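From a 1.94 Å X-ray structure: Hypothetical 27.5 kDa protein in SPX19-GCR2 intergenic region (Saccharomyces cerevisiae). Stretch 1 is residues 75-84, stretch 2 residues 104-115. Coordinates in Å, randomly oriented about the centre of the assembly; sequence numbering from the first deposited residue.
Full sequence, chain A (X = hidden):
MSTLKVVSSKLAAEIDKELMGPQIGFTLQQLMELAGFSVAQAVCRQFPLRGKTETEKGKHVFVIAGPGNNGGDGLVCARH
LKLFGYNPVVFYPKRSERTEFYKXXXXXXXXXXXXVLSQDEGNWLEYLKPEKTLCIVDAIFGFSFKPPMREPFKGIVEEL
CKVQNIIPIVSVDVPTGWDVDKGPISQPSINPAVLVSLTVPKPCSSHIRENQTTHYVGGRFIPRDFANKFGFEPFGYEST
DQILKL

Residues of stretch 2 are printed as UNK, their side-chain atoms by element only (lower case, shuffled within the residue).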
# COMPACT_ATOMS: atom_id res chain seq x y z
N LEU A 75 0.40 -5.42 -6.17
CA LEU A 75 0.73 -6.64 -6.91
C LEU A 75 2.17 -7.07 -6.60
O LEU A 75 2.46 -8.26 -6.48
CB LEU A 75 0.55 -6.43 -8.42
CG LEU A 75 -0.86 -6.02 -8.88
CD1 LEU A 75 -0.92 -5.89 -10.41
CD2 LEU A 75 -1.85 -7.06 -8.39
N VAL A 76 3.06 -6.09 -6.49
CA VAL A 76 4.46 -6.35 -6.17
C VAL A 76 4.54 -6.87 -4.73
O VAL A 76 5.20 -7.87 -4.45
CB VAL A 76 5.31 -5.06 -6.27
CG1 VAL A 76 6.70 -5.29 -5.68
CG2 VAL A 76 5.42 -4.63 -7.72
N CYS A 77 3.87 -6.17 -3.82
CA CYS A 77 3.83 -6.53 -2.41
C CYS A 77 3.43 -7.99 -2.21
O CYS A 77 4.05 -8.71 -1.44
CB CYS A 77 2.83 -5.63 -1.68
SG CYS A 77 2.49 -6.13 0.03
N ALA A 78 2.39 -8.41 -2.91
CA ALA A 78 1.89 -9.77 -2.83
C ALA A 78 2.95 -10.82 -3.17
O ALA A 78 3.02 -11.86 -2.52
CB ALA A 78 0.68 -9.94 -3.74
N ARG A 79 3.77 -10.54 -4.17
CA ARG A 79 4.83 -11.48 -4.57
C ARG A 79 5.91 -11.58 -3.49
O ARG A 79 6.37 -12.67 -3.17
CB ARG A 79 5.44 -11.05 -5.92
CG ARG A 79 6.78 -11.73 -6.31
CD ARG A 79 7.07 -11.56 -7.80
NE ARG A 79 6.74 -10.21 -8.26
CZ ARG A 79 7.51 -9.14 -8.06
NH1 ARG A 79 8.67 -9.26 -7.42
NH2 ARG A 79 7.11 -7.95 -8.49
N HIS A 80 6.31 -10.45 -2.92
CA HIS A 80 7.33 -10.49 -1.87
C HIS A 80 6.81 -11.21 -0.63
O HIS A 80 7.55 -11.94 0.02
CB HIS A 80 7.82 -9.08 -1.54
CG HIS A 80 8.76 -8.53 -2.57
ND1 HIS A 80 10.07 -8.96 -2.68
CD2 HIS A 80 8.55 -7.66 -3.58
CE1 HIS A 80 10.63 -8.37 -3.73
NE2 HIS A 80 9.73 -7.58 -4.29
N LEU A 81 5.53 -11.01 -0.31
CA LEU A 81 4.94 -11.67 0.85
C LEU A 81 4.95 -13.18 0.67
O LEU A 81 5.13 -13.92 1.64
CB LEU A 81 3.50 -11.20 1.07
CG LEU A 81 3.35 -9.78 1.64
CD1 LEU A 81 1.87 -9.39 1.66
CD2 LEU A 81 3.93 -9.75 3.05
N LYS A 82 4.76 -13.62 -0.56
CA LYS A 82 4.77 -15.05 -0.85
C LYS A 82 6.19 -15.55 -0.59
O LYS A 82 6.39 -16.58 0.04
CB LYS A 82 4.36 -15.31 -2.31
CG LYS A 82 4.30 -16.78 -2.69
CD LYS A 82 3.17 -17.49 -1.98
CE LYS A 82 3.12 -18.96 -2.35
NZ LYS A 82 1.98 -19.63 -1.65
N LEU A 83 7.18 -14.80 -1.08
CA LEU A 83 8.57 -15.19 -0.88
C LEU A 83 8.94 -15.14 0.60
O LEU A 83 9.72 -15.97 1.07
CB LEU A 83 9.50 -14.27 -1.69
CG LEU A 83 9.54 -14.60 -3.19
CD1 LEU A 83 9.81 -13.35 -4.01
CD2 LEU A 83 10.61 -15.66 -3.44
N PHE A 84 8.36 -14.19 1.33
CA PHE A 84 8.63 -14.04 2.75
C PHE A 84 8.00 -15.13 3.63
O PHE A 84 8.24 -15.18 4.84
CB PHE A 84 8.17 -12.66 3.26
CG PHE A 84 8.95 -11.50 2.68
CD1 PHE A 84 10.20 -11.70 2.10
CD2 PHE A 84 8.42 -10.21 2.72
CE1 PHE A 84 10.92 -10.62 1.57
CE2 PHE A 84 9.13 -9.13 2.19
CZ PHE A 84 10.39 -9.34 1.62
N UNK A 104 2.02 -7.86 -16.60
CA UNK A 104 3.23 -8.61 -16.32
C UNK A 104 3.32 -8.92 -14.82
O UNK A 104 3.74 -10.01 -14.43
c UNK A 104 4.46 -7.83 -16.77
c UNK A 104 5.70 -6.69 -18.66
c UNK A 104 4.54 -7.60 -18.27
o UNK A 104 5.83 -5.58 -18.14
n UNK A 104 6.54 -7.16 -19.58
N UNK A 105 2.91 -7.96 -13.99
CA UNK A 105 2.94 -8.16 -12.54
C UNK A 105 1.99 -9.29 -12.15
O UNK A 105 2.25 -10.03 -11.19
c UNK A 105 2.58 -6.86 -11.81
c UNK A 105 3.67 -5.77 -11.79
c UNK A 105 3.14 -4.48 -11.19
c UNK A 105 4.88 -6.27 -11.00
N UNK A 106 0.89 -9.44 -12.90
CA UNK A 106 -0.07 -10.51 -12.63
C UNK A 106 0.53 -11.86 -13.03
O UNK A 106 0.35 -12.86 -12.32
c UNK A 106 -2.10 -9.06 -12.81
c UNK A 106 -1.40 -10.28 -13.38
c UNK A 106 -2.31 -11.50 -13.25
N UNK A 107 1.23 -11.89 -14.15
CA UNK A 107 1.86 -13.13 -14.58
C UNK A 107 2.89 -13.55 -13.53
O UNK A 107 3.06 -14.74 -13.26
c UNK A 107 1.55 -12.86 -17.08
c UNK A 107 0.89 -12.66 -19.17
c UNK A 107 2.52 -12.96 -15.95
c UNK A 107 0.20 -12.91 -17.11
n UNK A 107 1.95 -12.70 -18.39
n UNK A 107 -0.19 -12.78 -18.42
N UNK A 108 3.57 -12.58 -12.94
CA UNK A 108 4.56 -12.88 -11.92
C UNK A 108 3.90 -13.51 -10.70
O UNK A 108 4.49 -14.36 -10.03
n UNK A 108 6.67 -8.89 -13.59
c UNK A 108 6.62 -9.64 -12.50
o UNK A 108 6.91 -9.20 -11.38
c UNK A 108 5.33 -11.61 -11.54
c UNK A 108 6.21 -11.09 -12.68
N UNK A 109 2.66 -13.11 -10.41
CA UNK A 109 1.94 -13.69 -9.27
C UNK A 109 1.56 -15.14 -9.59
O UNK A 109 1.65 -16.01 -8.72
c UNK A 109 -0.30 -10.67 -8.19
c UNK A 109 0.69 -12.85 -8.95
c UNK A 109 0.98 -11.47 -8.33
c UNK A 109 1.63 -11.66 -6.96
N UNK A 110 1.16 -15.40 -10.83
CA UNK A 110 0.80 -16.76 -11.22
C UNK A 110 2.03 -17.65 -11.08
O UNK A 110 1.95 -18.78 -10.59
c UNK A 110 -0.87 -15.87 -12.91
c UNK A 110 0.31 -16.79 -12.68
o UNK A 110 -1.71 -15.69 -12.04
n UNK A 110 -0.94 -15.29 -14.11
N UNK A 111 3.17 -17.11 -11.50
CA UNK A 111 4.45 -17.80 -11.42
C UNK A 111 4.73 -18.29 -10.00
O UNK A 111 5.28 -19.37 -9.80
c UNK A 111 8.03 -16.79 -11.42
c UNK A 111 9.31 -17.33 -11.52
c UNK A 111 6.93 -17.47 -11.92
c UNK A 111 9.50 -18.57 -12.12
c UNK A 111 8.40 -19.27 -12.62
c UNK A 111 5.56 -16.85 -11.88
c UNK A 111 7.13 -18.72 -12.52
N UNK A 112 4.35 -17.48 -9.02
CA UNK A 112 4.54 -17.81 -7.61
C UNK A 112 3.33 -18.46 -6.97
O UNK A 112 3.26 -18.63 -5.75
c UNK A 112 4.93 -16.55 -6.82
c UNK A 112 8.62 -16.68 -6.03
c UNK A 112 9.15 -15.84 -7.01
c UNK A 112 6.39 -16.26 -6.85
c UNK A 112 7.25 -16.88 -5.95
c UNK A 112 6.93 -15.42 -7.82
c UNK A 112 8.30 -15.21 -7.90
N UNK A 113 2.36 -18.81 -7.81
CA UNK A 113 1.14 -19.47 -7.35
C UNK A 113 0.36 -18.62 -6.35
O UNK A 113 -0.19 -19.14 -5.38
c UNK A 113 2.31 -21.76 -7.60
c UNK A 113 2.26 -23.40 -9.52
n UNK A 113 3.64 -23.11 -10.00
c UNK A 113 1.47 -20.82 -6.72
c UNK A 113 1.57 -22.20 -8.85
N UNK A 114 0.31 -17.31 -6.57
CA UNK A 114 -0.45 -16.44 -5.69
C UNK A 114 -1.81 -16.20 -6.32
O UNK A 114 -1.91 -15.64 -7.40
c UNK A 114 -0.69 -14.13 -4.76
c UNK A 114 1.54 -15.26 -4.70
c UNK A 114 0.25 -15.08 -5.49
N UNK A 115 -2.89 -16.64 -5.64
CA UNK A 115 -4.26 -16.47 -6.15
C UNK A 115 -4.58 -15.02 -6.49
O UNK A 115 -4.23 -14.10 -5.74
c UNK A 115 -5.12 -16.99 -5.01
c UNK A 115 -2.91 -17.31 -4.33
c UNK A 115 -4.24 -18.00 -4.34
O HOH W 1 3.90 -9.42 -8.93

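Position 104 carries three carbons, the third bearing one oxygen and one nitrogen; the amide identifies Gln104, which lies out of reach of stretch 1. Position 105 has four carbons forked at the second, a leucine pattern. Its CB lies 3.9 Å from Leu75 CD1, and one terminal carbon comes within 3.7 Å of Val76 CG2, so Leu105 packs against both side chains. At position 106 one carbon carries two others, one of which lies 4.1 Å from Leu75 CD1 although the CA-to-CB bond points away: Val106.

Position 107 shows one carbon followed by a five-membered ring of three carbons and two nitrogens: His107, remote from the contact. Position 108 again has three carbons ending in one oxygen and one nitrogen. The terminal oxygen stands over one face of the Arg79 guanidinium, 3.2 Å from Arg79 NH2, but the angle is too poor for a hydrogen bond; the residue is Gln108.

Position 109 has four carbons forked at the second. One methyl of the fork is 3.8 Å from Ala78 CB and 3.5 Å from Leu75 O, while the other lies 3.9 Å from Leu75 CD2. The small Ala78 thus meets one methyl of the fork and Leu75 CD2 the other, and the residue is Leu109.

Position 110, two carbons with an oxygen and a nitrogen on the second, is Asn110; position 111, one carbon and a six-carbon ring, is Phe111. Neither reaches stretch 1. Position 112 has the same ring pattern but points toward stretch 1. One ring carbon lies 3.4 Å from Leu83 CD2 and another 3.9 Å from Arg79 CD: Phe112. It is also the first residue to leave helical phi/psi.

Position 113 has four carbons in a row ending in nitrogen, Lys113, whose side-chain end leads away. Position 114 has one carbon bearing two, and one of these methyls lies 3.7 Å from Lys82 CB: Val114. Position 115 closes three carbons onto the backbone nitrogen: Pro115, out of reach.

The contact joins two helices running in nearly the same direction, with axes 18° apart and 9.4 Å at closest approach. Leu75 pairs with Leu105 and Arg79 with Leu109 in CA register, one helical turn apart. Apolar packing dominates, and no direct hydrogen bond crosses. A water instead bridges the helices: its oxygen donates to Leu75 O (3.1 Å) and Leu105 O (2.9 Å) and accepts from Arg79 NE (3.0 Å). Beyond the second helix, Phe112 and Val114 extend the packing to Leu83 and Lys82.

Stretch 2 (104-115) QLVHQLNFFKVP
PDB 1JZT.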